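Local coordinates for orotidine 5'-phosphate decarboxylase (Pyrococcus horikoshii, PDB 2CZF) that catalyses the decarboxylation of orotidine 5'-monophosphate to UMP, the last step of de novo UMP synthesis, and here holds a purine nucleotide in its active site, at the xanthosine-5'-monophosphate site. Numbering follows the deposited sequence. Chains: chain A/B, Orotidine 5'-phosphate decarboxylase.

The xanthosine-5'-monophosphate site. Residues chain A 5, 7, 29, 59, 109-110, 137, 162-163, 183, 185-186; chain B 63. With XMP (xanthosine-5'-monophosphate), chain C.
At the purine end, A:Ser109 grips the 6-oxo group twice: its hydroxyl OG donates to XMP O6 at 2.8 Å, and its own backbone N reaches O6 too, at 3.2 Å. OG gets there by taking the crowded position between backbone N and carbonyl carbon (chi1 82°). At the ribose, A:Lys29 leaves the strand with CG anti to the backbone N (chi1 179°), then bends over its last two torsions so that NZ donates to the 3'-hydroxyl O3' of XMP at 2.8 Å. The carboxylate oxygen OD2 of A:Asp7 takes a weak bond from the same hydroxyl. Backbone amides hold the phosphate. A:Gly185 N donates to XMP O2P at 3.2 Å. A:Arg186 N, starting helix 186-189, points almost straight at XMP O3P (172° at H). Water 1 links O2P to A:Ile183 O. The A:Arg186 side chain is poorly ordered, and its salt bridge from NE to O1P is long.

Packing sandwiches the base. B:Ile63 lays CG2 against XMP C6 at 3.5 Å; on the opposite face A:Pro162 brings CG to 3.7 Å from XMP N3. NZ of the catalytic proton donor A:Lys59 stands over XMP O2 from the B:Ile63 side, 3.9 Å away, too far for a hydrogen bond. A:Ile137 CG2 comes to O2 from the A:Pro162 side, flanking it. B:Ile63 CA lies over the A:His110 ring, joining the chains.

This is the OMP-binding active site, its pyrimidine substrate replaced by a purine nucleotide. It lies at the C-terminal mouth of the family's TIM barrel, on strands 2-5, 27-31, 53-60, 101-105, 135-137, 158-161 and 181-184 and the loops after them, with the homodimer partner completing the pocket.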
loop_
_atom_site.group_PDB
_atom_site.type_symbol
_atom_site.label_atom_id
_atom_site.label_comp_id
_atom_site.label_asym_id
_atom_site.label_seq_id
_atom_site.Cartn_x
_atom_site.Cartn_y
_atom_site.Cartn_z
ATOM N N ALA A 5 13.177 -7.810 -10.600
ATOM C CA ALA A 5 11.867 -7.177 -10.456
ATOM C C ALA A 5 10.988 -7.841 -11.512
ATOM O O ALA A 5 10.963 -7.421 -12.670
ATOM C CB ALA A 5 11.979 -5.690 -10.715
ATOM N N ASP A 7 8.354 -7.720 -13.032
ATOM C CA ASP A 7 7.239 -6.887 -13.453
ATOM C C ASP A 7 6.730 -7.276 -14.822
ATOM O O ASP A 7 6.594 -6.429 -15.716
ATOM C CB ASP A 7 7.639 -5.419 -13.469
ATOM C CG ASP A 7 8.121 -4.973 -12.117
ATOM O OD1 ASP A 7 7.718 -5.593 -11.122
ATOM O OD2 ASP A 7 8.898 -3.990 -12.061
ATOM N N LYS A 29 11.609 -10.037 -6.672
ATOM C CA LYS A 29 10.707 -9.037 -6.090
ATOM C C LYS A 29 9.380 -9.004 -6.850
ATOM O O LYS A 29 9.373 -8.848 -8.069
ATOM C CB LYS A 29 11.330 -7.633 -6.134
ATOM C CG LYS A 29 10.414 -6.532 -5.567
ATOM C CD LYS A 29 11.050 -5.141 -5.579
ATOM C CE LYS A 29 10.935 -4.453 -6.930
ATOM N NZ LYS A 29 9.506 -4.245 -7.276
ATOM N N LYS A 59 4.935 -1.916 -0.074
ATOM C CA LYS A 59 4.971 -0.560 0.487
ATOM C C LYS A 59 3.796 -0.368 1.462
ATOM O O LYS A 59 3.018 0.587 1.354
ATOM C CB LYS A 59 4.940 0.491 -0.630
ATOM C CG LYS A 59 6.228 0.476 -1.453
ATOM C CD LYS A 59 6.369 1.660 -2.388
ATOM C CE LYS A 59 7.618 1.502 -3.234
ATOM N NZ LYS A 59 7.517 0.305 -4.118
ATOM N N SER A 109 12.161 7.868 -5.874
ATOM C CA SER A 109 12.718 8.558 -7.031
ATOM C C SER A 109 11.795 9.277 -8.006
ATOM O O SER A 109 12.278 9.839 -8.987
ATOM C CB SER A 109 13.619 7.591 -7.814
ATOM O OG SER A 109 12.858 6.758 -8.668
ATOM N N HIS A 110 10.490 9.274 -7.759
ATOM C CA HIS A 110 9.578 9.963 -8.663
ATOM C C HIS A 110 9.480 11.449 -8.269
ATOM O O HIS A 110 9.795 11.830 -7.135
ATOM C CB HIS A 110 8.192 9.308 -8.627
ATOM C CG HIS A 110 7.543 9.351 -7.276
ATOM N ND1 HIS A 110 8.108 8.770 -6.164
ATOM C CD2 HIS A 110 6.389 9.924 -6.856
ATOM C CE1 HIS A 110 7.333 8.983 -5.114
ATOM N NE2 HIS A 110 6.281 9.681 -5.507
ATOM N N ILE A 137 15.476 0.657 0.994
ATOM C CA ILE A 137 15.562 0.875 -0.447
ATOM C C ILE A 137 16.230 2.222 -0.669
ATOM O O ILE A 137 15.991 3.171 0.079
ATOM C CB ILE A 137 14.167 0.950 -1.114
ATOM C CG1 ILE A 137 13.449 -0.400 -1.023
ATOM C CG2 ILE A 137 14.329 1.390 -2.570
ATOM C CD1 ILE A 137 13.956 -1.445 -2.007
ATOM N N PRO A 162 16.991 0.077 -6.736
ATOM C CA PRO A 162 16.268 -0.069 -8.002
ATOM C C PRO A 162 16.689 1.106 -8.896
ATOM O O PRO A 162 17.457 1.972 -8.468
ATOM C CB PRO A 162 14.814 0.022 -7.575
ATOM C CG PRO A 162 14.871 1.023 -6.457
ATOM C CD PRO A 162 16.097 0.596 -5.681
ATOM N N GLY A 163 16.196 1.143 -10.128
ATOM C CA GLY A 163 16.558 2.237 -11.012
ATOM C C GLY A 163 18.028 2.274 -11.395
ATOM O O GLY A 163 18.676 3.334 -11.399
ATOM N N ILE A 183 18.363 -3.868 -7.792
ATOM C CA ILE A 183 17.084 -4.378 -8.248
ATOM C C ILE A 183 16.951 -4.051 -9.718
ATOM O O ILE A 183 16.904 -2.883 -10.093
ATOM C CB ILE A 183 15.919 -3.733 -7.468
ATOM C CG1 ILE A 183 16.059 -4.063 -5.982
ATOM C CG2 ILE A 183 14.571 -4.270 -7.969
ATOM C CD1 ILE A 183 15.008 -3.402 -5.111
ATOM N N GLY A 185 14.828 -4.870 -13.414
ATOM C CA GLY A 185 13.639 -5.434 -14.024
ATOM C C GLY A 185 13.749 -5.494 -15.544
ATOM O O GLY A 185 14.183 -6.502 -16.107
ATOM N N ARG A 186 13.360 -4.403 -16.200
ATOM C CA ARG A 186 13.388 -4.297 -17.660
ATOM C C ARG A 186 14.616 -4.929 -18.314
ATOM O O ARG A 186 14.519 -5.957 -18.989
ATOM C CB ARG A 186 13.330 -2.831 -18.092
ATOM C CG ARG A 186 12.176 -2.043 -17.514
ATOM C CD ARG A 186 11.770 -0.878 -18.408
ATOM N NE ARG A 186 12.405 0.394 -18.064
ATOM C CZ ARG A 186 12.001 1.569 -18.546
ATOM N NH1 ARG A 186 10.971 1.624 -19.382
ATOM N NH2 ARG A 186 12.621 2.691 -18.189
ATOM N N ILE B 63 5.048 4.761 -6.730
ATOM C CA ILE B 63 5.352 5.725 -7.786
ATOM C C ILE B 63 4.159 5.800 -8.749
ATOM O O ILE B 63 3.346 4.872 -8.799
ATOM C CB ILE B 63 6.635 5.318 -8.561
ATOM C CG1 ILE B 63 6.425 3.969 -9.251
ATOM C CG2 ILE B 63 7.811 5.236 -7.598
ATOM C CD1 ILE B 63 7.584 3.564 -10.161
HETATM P P XMP C . 13.312 -0.856 -14.015
HETATM O O1P XMP C . 13.459 0.500 -14.593
HETATM O O2P XMP C . 14.658 -1.728 -14.150
HETATM O "O5'" XMP C . 12.949 -0.843 -12.446
HETATM O O3P XMP C . 12.150 -1.708 -14.736
HETATM C "C5'" XMP C . 13.333 -1.952 -11.630
HETATM C "C4'" XMP C . 12.574 -1.946 -10.300
HETATM O "O4'" XMP C . 12.688 -0.634 -9.722
HETATM C "C1'" XMP C . 11.363 -0.262 -9.315
HETATM N N9 XMP C . 11.274 1.203 -9.104
HETATM C C4 XMP C . 11.200 1.800 -7.920
HETATM N N3 XMP C . 11.176 1.299 -6.609
HETATM N N1 XMP C . 11.029 3.558 -5.765
HETATM C C2 XMP C . 11.093 2.180 -5.526
HETATM O O2 XMP C . 11.089 1.749 -4.372
HETATM C C6 XMP C . 11.053 4.047 -7.079
HETATM O O6 XMP C . 10.977 5.263 -7.280
HETATM C C5 XMP C . 11.141 3.170 -8.149
HETATM N N7 XMP C . 11.185 3.343 -9.470
HETATM C C8 XMP C . 11.267 2.146 -10.045
HETATM C "C2'" XMP C . 10.514 -0.763 -10.482
HETATM O "O2'" XMP C . 9.142 -0.822 -10.087
HETATM C "C3'" XMP C . 11.080 -2.180 -10.548
HETATM O "O3'" XMP C . 10.534 -2.969 -9.488
HETATM O O HOH W 1 16.882 -0.858 -12.171
#